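Local coordinates for precorrin-8x Methyl Mutase (Thermus thermophilus, PDB 1V9C) that catalyses the methyl migration that rearranges precorrin-8X, a step of adenosylcobalamin biosynthesis, at the interface of chains A and B. Sequence-based numbering; all coordinates share one arbitrary frame. Chains: chain A/B, Precorrin-8x Methyl Mutase.

The interface of chains A and B. Residues chain A 12, 15-16, 19, 37-38, 41; chain B 161, 163-164, 186.
The phenyl ring of B:Phe163 reaches into chain A with A:Val16 over one face: methyl CG2, from helix 8-20, comes to 3.9 Å from CE2, the two side chains crossing near a right angle. On the opposite face, from within chain B, lies the aliphatic part of B:Arg186. Around the ring's margin, raised towards the A:Val16 side, come A:Ile15 and the carboxylate of A:Glu19. On that side too, A:Ser12 OG stands at the ring's edge, 3.6 Å from B:Phe163 CD2. The alpha carbon of A:Ala41 lies beyond CZ, displaced towards the B:Arg186 face. The carboxylate plane is turned 69° from the ring, and A:Glu19 OE2 sits 3.9 Å from B:Phe163 CE1. Past the ring, the A:His38 imidazole meets A:Ser12 OG in plane at its edge, in a 2.7 Å hydrogen bond at ND1. The guanidinium of B:Arg186 has the B:Phe163 alpha carbon over its centre on one face.

A:Ile15 runs antiparallel to the phenylalanine. Its CG1 is anti to the carbonyl carbon (chi1 -54°) and the chain beyond is extended, carrying CD1 to 3.8 Å from B:Phe163 CB while CG2 touches CD1 of the ring. The A:Ala41 methyl CB touches both B:Arg186 CB and B:Val161 CG2, each at 3.7 Å.

Polar linkage across the contact runs through water: A:Ser12 OG, already tied to A:His38, holds a water that also takes the backbone N of B:Phe163 at 3.1 Å. A:Glu19 OE2 and B:Arg186 NH1 stand 4.6 Å apart, an attraction that may help without being a salt bridge. An alanine in place of B:Phe163 would probably open a gap between helix 8-20 of chain A and B:Arg186, leaving CG2 of A:Ile15 and of A:Val16 without the ring they pack on.

The patch is a knob-in-pocket part of a two-fold interface, probably that of the working dimer. It sets chain B's loop beside A:His38, probably the family's conserved active-site histidine, so the dimer contact probably helps build the active site.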
loop_
_atom_site.group_PDB
_atom_site.type_symbol
_atom_site.label_atom_id
_atom_site.label_comp_id
_atom_site.label_asym_id
_atom_site.label_seq_id
_atom_site.Cartn_x
_atom_site.Cartn_y
_atom_site.Cartn_z
ATOM N N SER A 12 -1.085 13.864 -13.694
ATOM C CA SER A 12 -1.380 13.710 -12.281
ATOM C C SER A 12 -0.386 14.550 -11.481
ATOM O O SER A 12 -0.757 15.231 -10.530
ATOM C CB SER A 12 -1.270 12.238 -11.881
ATOM O OG SER A 12 -1.610 12.063 -10.519
ATOM N N ILE A 15 -1.214 18.239 -11.714
ATOM C CA ILE A 15 -2.263 18.589 -10.774
ATOM C C ILE A 15 -1.677 18.687 -9.375
ATOM O O ILE A 15 -2.029 19.585 -8.608
ATOM C CB ILE A 15 -3.384 17.540 -10.807
ATOM C CG1 ILE A 15 -3.874 17.375 -12.250
ATOM C CG2 ILE A 15 -4.533 17.969 -9.906
ATOM C CD1 ILE A 15 -4.989 16.372 -12.436
ATOM N N VAL A 16 -0.764 17.770 -9.057
ATOM C CA VAL A 16 -0.115 17.752 -7.752
ATOM C C VAL A 16 0.688 19.017 -7.489
ATOM O O VAL A 16 0.512 19.656 -6.457
ATOM C CB VAL A 16 0.834 16.552 -7.591
ATOM C CG1 VAL A 16 1.591 16.668 -6.274
ATOM C CG2 VAL A 16 0.044 15.261 -7.620
ATOM N N GLU A 19 -1.566 22.069 -7.375
ATOM C CA GLU A 19 -2.394 22.023 -6.177
ATOM C C GLU A 19 -1.609 21.934 -4.863
ATOM O O GLU A 19 -2.161 22.178 -3.787
ATOM C CB GLU A 19 -3.356 20.837 -6.300
ATOM C CG GLU A 19 -4.642 20.944 -5.492
ATOM C CD GLU A 19 -5.667 19.892 -5.900
ATOM O OE1 GLU A 19 -6.775 19.877 -5.325
ATOM O OE2 GLU A 19 -5.365 19.080 -6.801
ATOM N N ILE A 37 2.704 12.250 -2.359
ATOM C CA ILE A 37 1.404 12.924 -2.320
ATOM C C ILE A 37 0.534 12.255 -3.372
ATOM O O ILE A 37 -0.622 11.905 -3.133
ATOM C CB ILE A 37 1.526 14.406 -2.732
ATOM C CG1 ILE A 37 2.345 15.183 -1.705
ATOM C CG2 ILE A 37 0.149 15.007 -2.902
ATOM C CD1 ILE A 37 2.841 16.497 -2.230
ATOM N N HIS A 38 1.118 12.106 -4.549
ATOM C CA HIS A 38 0.449 11.505 -5.687
ATOM C C HIS A 38 -0.095 10.113 -5.377
ATOM O O HIS A 38 -1.191 9.762 -5.806
ATOM C CB HIS A 38 1.436 11.434 -6.842
ATOM C CG HIS A 38 1.064 10.451 -7.904
ATOM N ND1 HIS A 38 0.196 10.754 -8.929
ATOM C CD2 HIS A 38 1.482 9.182 -8.126
ATOM C CE1 HIS A 38 0.099 9.716 -9.742
ATOM N NE2 HIS A 38 0.870 8.750 -9.277
ATOM N N ALA A 41 -3.021 10.888 -2.389
ATOM C CA ALA A 41 -4.007 11.965 -2.500
ATOM C C ALA A 41 -4.095 12.641 -1.122
ATOM O O ALA A 41 -5.149 13.103 -0.708
ATOM C CB ALA A 41 -5.362 11.425 -2.911
ATOM N N VAL B 161 -6.925 5.596 -5.958
ATOM C CA VAL B 161 -6.428 6.846 -5.393
ATOM C C VAL B 161 -5.910 7.621 -6.589
ATOM O O VAL B 161 -5.493 7.020 -7.567
ATOM C CB VAL B 161 -5.287 6.574 -4.358
ATOM C CG1 VAL B 161 -4.217 5.747 -5.003
ATOM C CG2 VAL B 161 -4.697 7.905 -3.805
ATOM N N PHE B 163 -5.782 11.540 -9.193
ATOM C CA PHE B 163 -6.344 12.784 -9.702
ATOM C C PHE B 163 -6.909 12.699 -11.124
ATOM O O PHE B 163 -7.383 13.693 -11.677
ATOM C CB PHE B 163 -5.259 13.861 -9.637
ATOM C CG PHE B 163 -4.683 14.058 -8.258
ATOM C CD1 PHE B 163 -5.131 15.096 -7.443
ATOM C CD2 PHE B 163 -3.705 13.194 -7.769
ATOM C CE1 PHE B 163 -4.617 15.272 -6.168
ATOM C CE2 PHE B 163 -3.181 13.358 -6.488
ATOM C CZ PHE B 163 -3.640 14.404 -5.684
ATOM N N VAL B 164 -6.874 11.512 -11.712
ATOM C CA VAL B 164 -7.387 11.345 -13.062
ATOM C C VAL B 164 -8.381 10.189 -13.166
ATOM O O VAL B 164 -7.994 9.029 -13.032
ATOM C CB VAL B 164 -6.224 11.101 -14.062
ATOM C CG1 VAL B 164 -6.758 11.030 -15.479
ATOM C CG2 VAL B 164 -5.189 12.215 -13.945
ATOM N N ARG B 186 -10.519 11.569 -3.650
ATOM C CA ARG B 186 -9.313 11.160 -4.357
ATOM C C ARG B 186 -8.486 10.144 -3.568
ATOM O O ARG B 186 -7.577 9.528 -4.121
ATOM C CB ARG B 186 -8.438 12.375 -4.677
ATOM C CG ARG B 186 -9.230 13.547 -5.183
ATOM C CD ARG B 186 -8.515 14.305 -6.263
ATOM N NE ARG B 186 -9.283 14.225 -7.500
ATOM C CZ ARG B 186 -9.065 14.978 -8.570
ATOM N NH1 ARG B 186 -8.091 15.879 -8.565
ATOM N NH2 ARG B 186 -9.831 14.834 -9.641
HETATM O O HOH W 1 -3.592 9.710 -10.399
#